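Local coordinates for protein monosaccharide-transporting ATPase (Actinobacillus succinogenes, PDB 5DTE) that binds D-allose as the periplasmic solute-binding component of a bacterial ABC transporter and probably delivers the sugar to its membrane partners, at residues Lys155-Val168 with Tyr185-Trp198. Numbering follows the deposited sequence.
With ALL (beta-D-allopyranose), chain E.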
ATOM      1  N   LYS A 155      12.891 -17.794 -14.789  1.00 10.05           N
ATOM      2  CA  LYS A 155      14.178 -17.126 -14.557  1.00 10.42           C
ATOM      3  C   LYS A 155      14.681 -16.323 -15.789  1.00 37.08           C
ATOM      4  O   LYS A 155      15.855 -15.932 -15.848  1.00 28.86           O
ATOM      5  CB  LYS A 155      15.227 -18.167 -14.127  1.00 14.30           C
ATOM      6  CG  LYS A 155      14.851 -18.947 -12.851  1.00 17.54           C
ATOM      7  CD  LYS A 155      15.700 -20.210 -12.659  1.00 21.43           C
ATOM      8  CE  LYS A 155      15.846 -20.586 -11.173  1.00 29.32           C
ATOM      9  NZ  LYS A 155      15.367 -21.973 -10.845  1.00 30.32           N
ATOM     10  N   LYS A 156      13.783 -16.057 -16.747  1.00 36.93           N
ATOM     11  CA  LYS A 156      14.159 -15.547 -18.070  1.00 24.99           C
ATOM     12  C   LYS A 156      12.999 -14.828 -18.756  1.00 27.92           C
ATOM     13  O   LYS A 156      11.840 -15.241 -18.628  1.00 23.85           O
ATOM     14  CB  LYS A 156      14.647 -16.699 -18.952  1.00 18.46           C
ATOM     15  CG  LYS A 156      15.183 -16.292 -20.321  1.00 29.25           C
ATOM     16  CD  LYS A 156      15.843 -17.454 -21.070  1.00 26.69           C
ATOM     17  CE  LYS A 156      16.164 -17.070 -22.515  1.00 30.26           C
ATOM     18  NZ  LYS A 156      17.127 -15.911 -22.638  1.00 37.08           N
ATOM     19  N   GLY A 157      13.309 -13.760 -19.490  1.00 11.16           N
ATOM     20  CA  GLY A 157      12.282 -13.039 -20.212  1.00 11.05           C
ATOM     21  C   GLY A 157      12.490 -11.546 -20.159  1.00 27.87           C
ATOM     22  O   GLY A 157      13.561 -11.080 -19.766  1.00 36.17           O
ATOM     23  N   ASN A 158      11.479 -10.789 -20.569  1.00 18.93           N
ATOM     24  CA  ASN A 158      11.532  -9.334 -20.432  1.00 31.63           C
ATOM     25  C   ASN A 158      10.361  -8.863 -19.594  1.00 33.22           C
ATOM     26  O   ASN A 158       9.218  -9.218 -19.876  1.00 34.30           O
ATOM     27  CB  ASN A 158      11.525  -8.633 -21.798  1.00 23.21           C
ATOM     28  CG  ASN A 158      12.626  -9.133 -22.715  1.00 24.15           C
ATOM     29  OD1 ASN A 158      13.793  -8.781 -22.539  1.00 30.14           O
ATOM     30  ND2 ASN A 158      12.260  -9.951 -23.706  1.00 15.11           N
ATOM     31  N   VAL A 159      10.648  -8.074 -18.561  1.00 32.00           N
ATOM     32  CA  VAL A 159       9.610  -7.608 -17.642  1.00 29.22           C
ATOM     33  C   VAL A 159       9.316  -6.124 -17.789  1.00 25.75           C
ATOM     34  O   VAL A 159      10.198  -5.334 -18.161  1.00 16.34           O
ATOM     35  CB  VAL A 159       9.993  -7.867 -16.166  1.00 27.06           C
ATOM     36  CG1 VAL A 159       9.950  -9.361 -15.833  1.00 21.55           C
ATOM     37  CG2 VAL A 159      11.356  -7.279 -15.869  1.00 22.46           C
ATOM     38  N   ALA A 160       8.070  -5.756 -17.486  1.00 26.23           N
ATOM     39  CA  ALA A 160       7.657  -4.353 -17.462  1.00 21.05           C
ATOM     40  C   ALA A 160       7.030  -3.987 -16.124  1.00 21.11           C
ATOM     41  O   ALA A 160       6.121  -4.667 -15.668  1.00 24.36           O
ATOM     42  CB  ALA A 160       6.699  -4.074 -18.574  1.00 10.12           C
ATOM     43  N   ILE A 161       7.506  -2.903 -15.513  1.00  9.97           N
ATOM     44  CA  ILE A 161       7.009  -2.447 -14.214  1.00 10.95           C
ATOM     45  C   ILE A 161       5.925  -1.361 -14.291  1.00 15.35           C
ATOM     46  O   ILE A 161       6.134  -0.310 -14.903  1.00 17.08           O
ATOM     47  CB  ILE A 161       8.170  -1.904 -13.361  1.00 13.15           C
ATOM     48  CG1 ILE A 161       9.016  -3.062 -12.839  1.00 18.86           C
ATOM     49  CG2 ILE A 161       7.656  -1.051 -12.200  1.00 11.78           C
ATOM     50  CD1 ILE A 161      10.136  -2.622 -11.931  1.00 28.21           C
ATOM     51  N   LEU A 162       4.773  -1.604 -13.669  1.00 12.85           N
ATOM     52  CA  LEU A 162       3.772  -0.534 -13.516  1.00 23.09           C
ATOM     53  C   LEU A 162       3.880   0.084 -12.110  1.00 25.62           C
ATOM     54  O   LEU A 162       3.836  -0.624 -11.103  1.00 14.75           O
ATOM     55  CB  LEU A 162       2.338  -1.045 -13.761  1.00  8.58           C
ATOM     56  CG  LEU A 162       1.869  -1.510 -15.149  1.00 13.73           C
ATOM     57  CD1 LEU A 162       0.679  -2.439 -15.010  1.00  8.19           C
ATOM     58  CD2 LEU A 162       1.523  -0.361 -16.115  1.00  8.89           C
ATOM     59  N   GLU A 163       4.010   1.407 -12.048  1.00  9.13           N
ATOM     60  CA  GLU A 163       4.277   2.088 -10.783  1.00 22.25           C
ATOM     61  C   GLU A 163       3.109   2.947 -10.321  1.00 19.93           C
ATOM     62  O   GLU A 163       2.164   3.207 -11.072  1.00 15.94           O
ATOM     63  CB  GLU A 163       5.515   2.962 -10.912  1.00 23.88           C
ATOM     64  CG  GLU A 163       6.499   2.435 -11.921  1.00 31.48           C
ATOM     65  CD  GLU A 163       7.458   3.496 -12.383  1.00 43.36           C
ATOM     66  OE1 GLU A 163       7.580   4.529 -11.689  1.00 47.30           O
ATOM     67  OE2 GLU A 163       8.058   3.309 -13.464  1.00 52.10           O
ATOM     68  N   GLY A 164       3.186   3.392  -9.074  1.00 11.24           N
ATOM     69  CA  GLY A 164       2.125   4.189  -8.500  1.00 25.05           C
ATOM     70  C   GLY A 164       2.329   5.659  -8.792  1.00 31.85           C
ATOM     71  O   GLY A 164       3.171   6.011  -9.627  1.00 27.44           O
ATOM     72  N   ILE A 165       1.546   6.507  -8.125  1.00 35.11           N
ATOM     73  CA  ILE A 165       1.746   7.952  -8.191  1.00 47.81           C
ATOM     74  C   ILE A 165       3.198   8.266  -7.870  1.00 45.57           C
ATOM     75  O   ILE A 165       3.653   7.987  -6.757  1.00 52.62           O
ATOM     76  CB  ILE A 165       0.833   8.727  -7.201  1.00 16.18           C
ATOM     77  CG1 ILE A 165      -0.638   8.508  -7.537  1.00 22.71           C
ATOM     78  CG2 ILE A 165       1.131  10.186  -7.258  1.00  9.41           C
ATOM     79  CD1 ILE A 165      -1.565   9.211  -6.592  1.00 19.54           C
ATOM     80  N   PRO A 166       3.933   8.820  -8.848  1.00 38.91           N
ATOM     81  CA  PRO A 166       5.336   9.219  -8.665  1.00 41.46           C
ATOM     82  C   PRO A 166       5.571   9.942  -7.334  1.00 46.59           C
ATOM     83  O   PRO A 166       4.782  10.820  -6.957  1.00 43.82           O
ATOM     84  CB  PRO A 166       5.590  10.152  -9.856  1.00 17.75           C
ATOM     85  CG  PRO A 166       4.675   9.641 -10.918  1.00 16.96           C
ATOM     86  CD  PRO A 166       3.453   9.101 -10.214  1.00 24.74           C
ATOM     87  N   GLY A 167       6.622   9.546  -6.618  1.00 47.44           N
ATOM     88  CA  GLY A 167       6.988  10.225  -5.392  1.00 46.46           C
ATOM     89  C   GLY A 167       6.661   9.481  -4.115  1.00 39.36           C
ATOM     90  O   GLY A 167       7.515   9.387  -3.242  1.00 41.76           O
ATOM     91  N   VAL A 168       5.438   8.963  -3.999  1.00 35.77           N
ATOM     92  CA  VAL A 168       5.019   8.248  -2.788  1.00 46.08           C
ATOM     93  C   VAL A 168       5.965   7.107  -2.435  1.00 45.91           C
ATOM     94  O   VAL A 168       6.270   6.259  -3.267  1.00 48.11           O
ATOM     95  CB  VAL A 168       3.596   7.668  -2.915  1.00 43.63           C
ATOM     96  CG1 VAL A 168       3.436   6.436  -2.020  1.00 37.53           C
ATOM     97  CG2 VAL A 168       2.560   8.725  -2.563  1.00 48.43           C
ATOM     98  N   TYR A 185      18.482 -12.034 -11.744  1.00 39.81           N
ATOM     99  CA  TYR A 185      18.223 -12.878 -12.905  1.00 41.91           C
ATOM    100  C   TYR A 185      18.723 -12.207 -14.175  1.00 48.33           C
ATOM    101  O   TYR A 185      17.955 -11.498 -14.837  1.00 50.76           O
ATOM    102  CB  TYR A 185      16.728 -13.190 -13.009  1.00 36.94           C
ATOM    103  CG  TYR A 185      16.197 -13.926 -11.801  1.00 29.24           C
ATOM    104  CD1 TYR A 185      16.081 -15.314 -11.809  1.00 28.96           C
ATOM    105  CD2 TYR A 185      15.838 -13.239 -10.641  1.00 25.67           C
ATOM    106  CE1 TYR A 185      15.607 -16.000 -10.706  1.00 28.23           C
ATOM    107  CE2 TYR A 185      15.366 -13.918  -9.530  1.00 28.90           C
ATOM    108  CZ  TYR A 185      15.257 -15.301  -9.572  1.00 31.09           C
ATOM    109  OH  TYR A 185      14.789 -15.989  -8.481  1.00 41.50           O
ATOM    110  N   PRO A 186      20.018 -12.416 -14.511  1.00 47.35           N
ATOM    111  CA  PRO A 186      20.673 -11.807 -15.677  1.00 37.76           C
ATOM    112  C   PRO A 186      19.949 -12.086 -16.989  1.00 32.98           C
ATOM    113  O   PRO A 186      20.214 -11.400 -17.973  1.00 34.47           O
ATOM    114  CB  PRO A 186      22.062 -12.453 -15.675  1.00 35.62           C
ATOM    115  CG  PRO A 186      22.326 -12.739 -14.257  1.00 39.02           C
ATOM    116  CD  PRO A 186      20.986 -13.177 -13.701  1.00 45.58           C
ATOM    117  N   ASP A 187      19.053 -13.068 -16.999  1.00 33.46           N
ATOM    118  CA  ASP A 187      18.267 -13.377 -18.188  1.00 35.02           C
ATOM    119  C   ASP A 187      16.897 -12.725 -18.127  1.00 33.42           C
ATOM    120  O   ASP A 187      16.050 -12.958 -18.998  1.00 33.30           O
ATOM    121  CB  ASP A 187      18.112 -14.884 -18.368  1.00 41.60           C
ATOM    122  CG  ASP A 187      19.209 -15.485 -19.214  1.00 43.02           C
ATOM    123  OD1 ASP A 187      19.994 -14.713 -19.799  1.00 36.68           O
ATOM    124  OD2 ASP A 187      19.270 -16.728 -19.313  1.00 51.01           O
ATOM    125  N   ILE A 188      16.671 -11.928 -17.084  1.00 30.38           N
ATOM    126  CA  ILE A 188      15.509 -11.049 -17.060  1.00 23.55           C
ATOM    127  C   ILE A 188      15.952  -9.600 -17.129  1.00 26.63           C
ATOM    128  O   ILE A 188      16.820  -9.153 -16.359  1.00 29.15           O
ATOM    129  CB  ILE A 188      14.624 -11.236 -15.823  1.00 12.24           C
ATOM    130  CG1 ILE A 188      14.061 -12.669 -15.764  1.00 14.31           C
ATOM    131  CG2 ILE A 188      13.503 -10.216 -15.867  1.00 10.90           C
ATOM    132  CD1 ILE A 188      13.009 -12.931 -14.666  1.00 10.33           C
ATOM    133  N   LYS A 189      15.357  -8.886 -18.080  1.00 26.26           N
ATOM    134  CA  LYS A 189      15.612  -7.474 -18.279  1.00 26.42           C
ATOM    135  C   LYS A 189      14.334  -6.645 -18.125  1.00 38.92           C
ATOM    136  O   LYS A 189      13.311  -6.908 -18.780  1.00 48.34           O
ATOM    137  CB  LYS A 189      16.215  -7.226 -19.661  1.00 24.52           C
ATOM    138  CG  LYS A 189      16.469  -5.758 -19.925  1.00 33.39           C
ATOM    139  CD  LYS A 189      17.185  -5.523 -21.227  1.00 46.38           C
ATOM    140  CE  LYS A 189      17.875  -4.170 -21.212  1.00 51.48           C
ATOM    141  NZ  LYS A 189      18.459  -3.864 -22.541  1.00 57.78           N
ATOM    142  N   ILE A 190      14.399  -5.647 -17.249  1.00 28.38           N
ATOM    143  CA  ILE A 190      13.381  -4.610 -17.191  1.00 23.98           C
ATOM    144  C   ILE A 190      13.398  -3.828 -18.501  1.00 16.48           C
ATOM    145  O   ILE A 190      14.359  -3.132 -18.783  1.00 15.59           O
ATOM    146  CB  ILE A 190      13.612  -3.656 -15.991  1.00 25.85           C
ATOM    147  CG1 ILE A 190      13.362  -4.393 -14.672  1.00 11.35           C
ATOM    148  CG2 ILE A 190      12.708  -2.431 -16.076  1.00 32.12           C
ATOM    149  CD1 ILE A 190      14.606  -4.808 -13.964  1.00 15.90           C
ATOM    150  N   VAL A 191      12.354  -3.957 -19.319  1.00 23.16           N
ATOM    151  CA  VAL A 191      12.345  -3.241 -20.594  1.00 23.43           C
ATOM    152  C   VAL A 191      11.328  -2.115 -20.630  1.00 19.03           C
ATOM    153  O   VAL A 191      11.371  -1.276 -21.512  1.00 24.61           O
ATOM    154  CB  VAL A 191      12.062  -4.171 -21.793  1.00 25.09           C
ATOM    155  CG1 VAL A 191      13.070  -5.302 -21.840  1.00 17.58           C
ATOM    156  CG2 VAL A 191      10.632  -4.702 -21.735  1.00 26.53           C
ATOM    157  N   ALA A 192      10.409  -2.086 -19.682  1.00 25.25           N
ATOM    158  CA  ALA A 192       9.461  -0.984 -19.634  1.00 13.86           C
ATOM    159  C   ALA A 192       9.099  -0.627 -18.189  1.00 11.22           C
ATOM    160  O   ALA A 192       8.847  -1.496 -17.359  1.00 19.92           O
ATOM    161  CB  ALA A 192       8.226  -1.330 -20.439  1.00 11.27           C
ATOM    162  N   SER A 193       9.115   0.658 -17.887  1.00 11.38           N
ATOM    163  CA  SER A 193       8.596   1.130 -16.617  1.00 12.93           C
ATOM    164  C   SER A 193       7.786   2.402 -16.798  1.00 24.22           C
ATOM    165  O   SER A 193       8.287   3.419 -17.276  1.00 40.89           O
ATOM    166  CB  SER A 193       9.711   1.378 -15.625  1.00 14.84           C
ATOM    167  OG  SER A 193       9.144   1.718 -14.382  1.00 18.16           O
ATOM    168  N   GLN A 194       6.528   2.337 -16.400  1.00 21.16           N
ATOM    169  CA  GLN A 194       5.591   3.425 -16.615  1.00 19.08           C
ATOM    170  C   GLN A 194       4.663   3.510 -15.413  1.00 20.21           C
ATOM    171  O   GLN A 194       4.209   2.490 -14.897  1.00 29.68           O
ATOM    172  CB  GLN A 194       4.808   3.202 -17.910  1.00 27.74           C
ATOM    173  CG  GLN A 194       4.108   4.428 -18.472  1.00 39.57           C
ATOM    174  CD  GLN A 194       3.833   4.304 -19.970  1.00 51.62           C
ATOM    175  OE1 GLN A 194       4.598   3.665 -20.707  1.00 55.88           O
ATOM    176  NE2 GLN A 194       2.737   4.910 -20.425  1.00 50.68           N
ATOM    177  N   SER A 195       4.410   4.721 -14.943  1.00 22.01           N
ATOM    178  CA  SER A 195       3.451   4.916 -13.864  1.00 23.74           C
ATOM    179  C   SER A 195       2.002   4.785 -14.335  1.00 29.90           C
ATOM    180  O   SER A 195       1.598   5.383 -15.343  1.00 23.90           O
ATOM    181  CB  SER A 195       3.649   6.281 -13.219  1.00 18.89           C
ATOM    182  OG  SER A 195       2.607   6.552 -12.314  1.00 24.47           O
ATOM    183  N   ALA A 196       1.218   4.002 -13.600  1.00 22.71           N
ATOM    184  CA  ALA A 196      -0.207   3.958 -13.851  1.00 23.59           C
ATOM    185  C   ALA A 196      -0.991   4.548 -12.682  1.00 19.41           C
ATOM    186  O   ALA A 196      -2.216   4.455 -12.651  1.00 17.96           O
ATOM    187  CB  ALA A 196      -0.647   2.551 -14.131  1.00 30.28           C
ATOM    188  N   ASN A 197      -0.273   5.151 -11.734  1.00 15.96           N
ATOM    189  CA  ASN A 197      -0.864   5.955 -10.644  1.00 30.01           C
ATOM    190  C   ASN A 197      -1.835   5.247  -9.702  1.00 39.99           C
ATOM    191  O   ASN A 197      -2.653   5.919  -9.063  1.00 42.80           O
ATOM    192  CB  ASN A 197      -1.585   7.182 -11.220  1.00 32.57           C
ATOM    193  CG  ASN A 197      -0.627   8.198 -11.813  1.00 40.52           C
ATOM    194  OD1 ASN A 197       0.031   8.935 -11.079  1.00 43.72           O
ATOM    195  ND2 ASN A 197      -0.540   8.238 -13.145  1.00 35.69           N
ATOM    196  N   TRP A 198      -1.740   3.911  -9.634  1.00 38.30           N
ATOM    197  CA  TRP A 198      -2.537   3.053  -8.738  1.00 28.23           C
ATOM    198  C   TRP A 198      -3.969   2.793  -9.214  1.00 27.18           C
ATOM    199  O   TRP A 198      -4.732   2.116  -8.518  1.00 21.43           O
ATOM    200  CB  TRP A 198      -2.595   3.635  -7.319  1.00 33.48           C
ATOM    201  CG  TRP A 198      -1.297   3.593  -6.557  1.00 40.03           C
ATOM    202  CD1 TRP A 198      -0.350   2.589  -6.546  1.00 42.78           C
ATOM    203  CD2 TRP A 198      -0.804   4.612  -5.706  1.00 33.24           C
ATOM    204  NE1 TRP A 198       0.691   2.929  -5.716  1.00 36.18           N
ATOM    205  CE2 TRP A 198       0.440   4.170  -5.198  1.00 36.98           C
ATOM    206  CE3 TRP A 198      -1.293   5.859  -5.320  1.00 34.40           C
ATOM    207  CZ2 TRP A 198       1.190   4.938  -4.327  1.00 42.82           C
ATOM    208  CZ3 TRP A 198      -0.553   6.615  -4.453  1.00 44.49           C
ATOM    209  CH2 TRP A 198       0.678   6.156  -3.966  1.00 51.94           C
TER
HETATM  210  C1  ALL E 401      -0.440   2.447  -0.904  1.00 29.89           C
HETATM  211  C2  ALL E 401      -1.014   1.286  -0.115  1.00 25.89           C
HETATM  212  C3  ALL E 401      -1.855   0.395  -0.950  1.00 26.39           C
HETATM  213  C4  ALL E 401      -2.827   1.152  -1.800  1.00 25.12           C
HETATM  214  C5  ALL E 401      -2.044   2.139  -2.648  1.00 12.81           C
HETATM  215  C6  ALL E 401      -2.866   2.827  -3.689  1.00  6.27           C
HETATM  216  O1  ALL E 401       0.136   3.380  -0.076  1.00 45.94           O
HETATM  217  O2  ALL E 401       0.096   0.512   0.391  1.00 25.04           O
HETATM  218  O3  ALL E 401      -0.985  -0.368  -1.844  1.00 13.47           O
HETATM  219  O4  ALL E 401      -3.565   0.245  -2.634  1.00 29.68           O
HETATM  220  O5  ALL E 401      -1.477   3.125  -1.737  1.00 13.34           O
HETATM  221  O6  ALL E 401      -3.720   3.762  -3.065  1.00  7.11           O
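Trp198 lies against Gly164, Ile165 and Val168 in the loops following parallel strands 157-163 and 188-195, at the sugar pocket. Its CB meets C6 of the bound beta-D-allopyranose at 3.7 Å, and CG comes closer, at 3.4 Å. On the opposite indole face, Gly164 CA makes a CH-pi contact 3.5 Å from the centroid of the five-membered ring, touching CD1, NE1 and CE2. Farther out, CE3 and CZ3 pack on CG1 and CD1 of Ile165, and Val168 CG1 sits at the ring edge, in its plane, 3.4 Å from CH2. With CG anti to the carbonyl carbon (chi1 -69°) and chi2 at -39°, one face turns to the sugar, the other to Gly164 and Ile165. Ser195 OG donates to Gly164 O at 2.8 Å, from above the carbonyl plane, linking strand end to loop.

Behind this end the backbones form a parallel ladder, with a beta bulge at Val191 between the pairs Val159-Ile190 and Ala160-Ala192. Val159 CG2 packs on Ile188 CG2, 3.6 Å away, and Val159 touches Phe182 of helix 169-182. The strands and that helix make a beta-alpha-beta crossover, and the loop after its second strand brings Trp198 to the sugar cleft, as in periplasmic binding proteins.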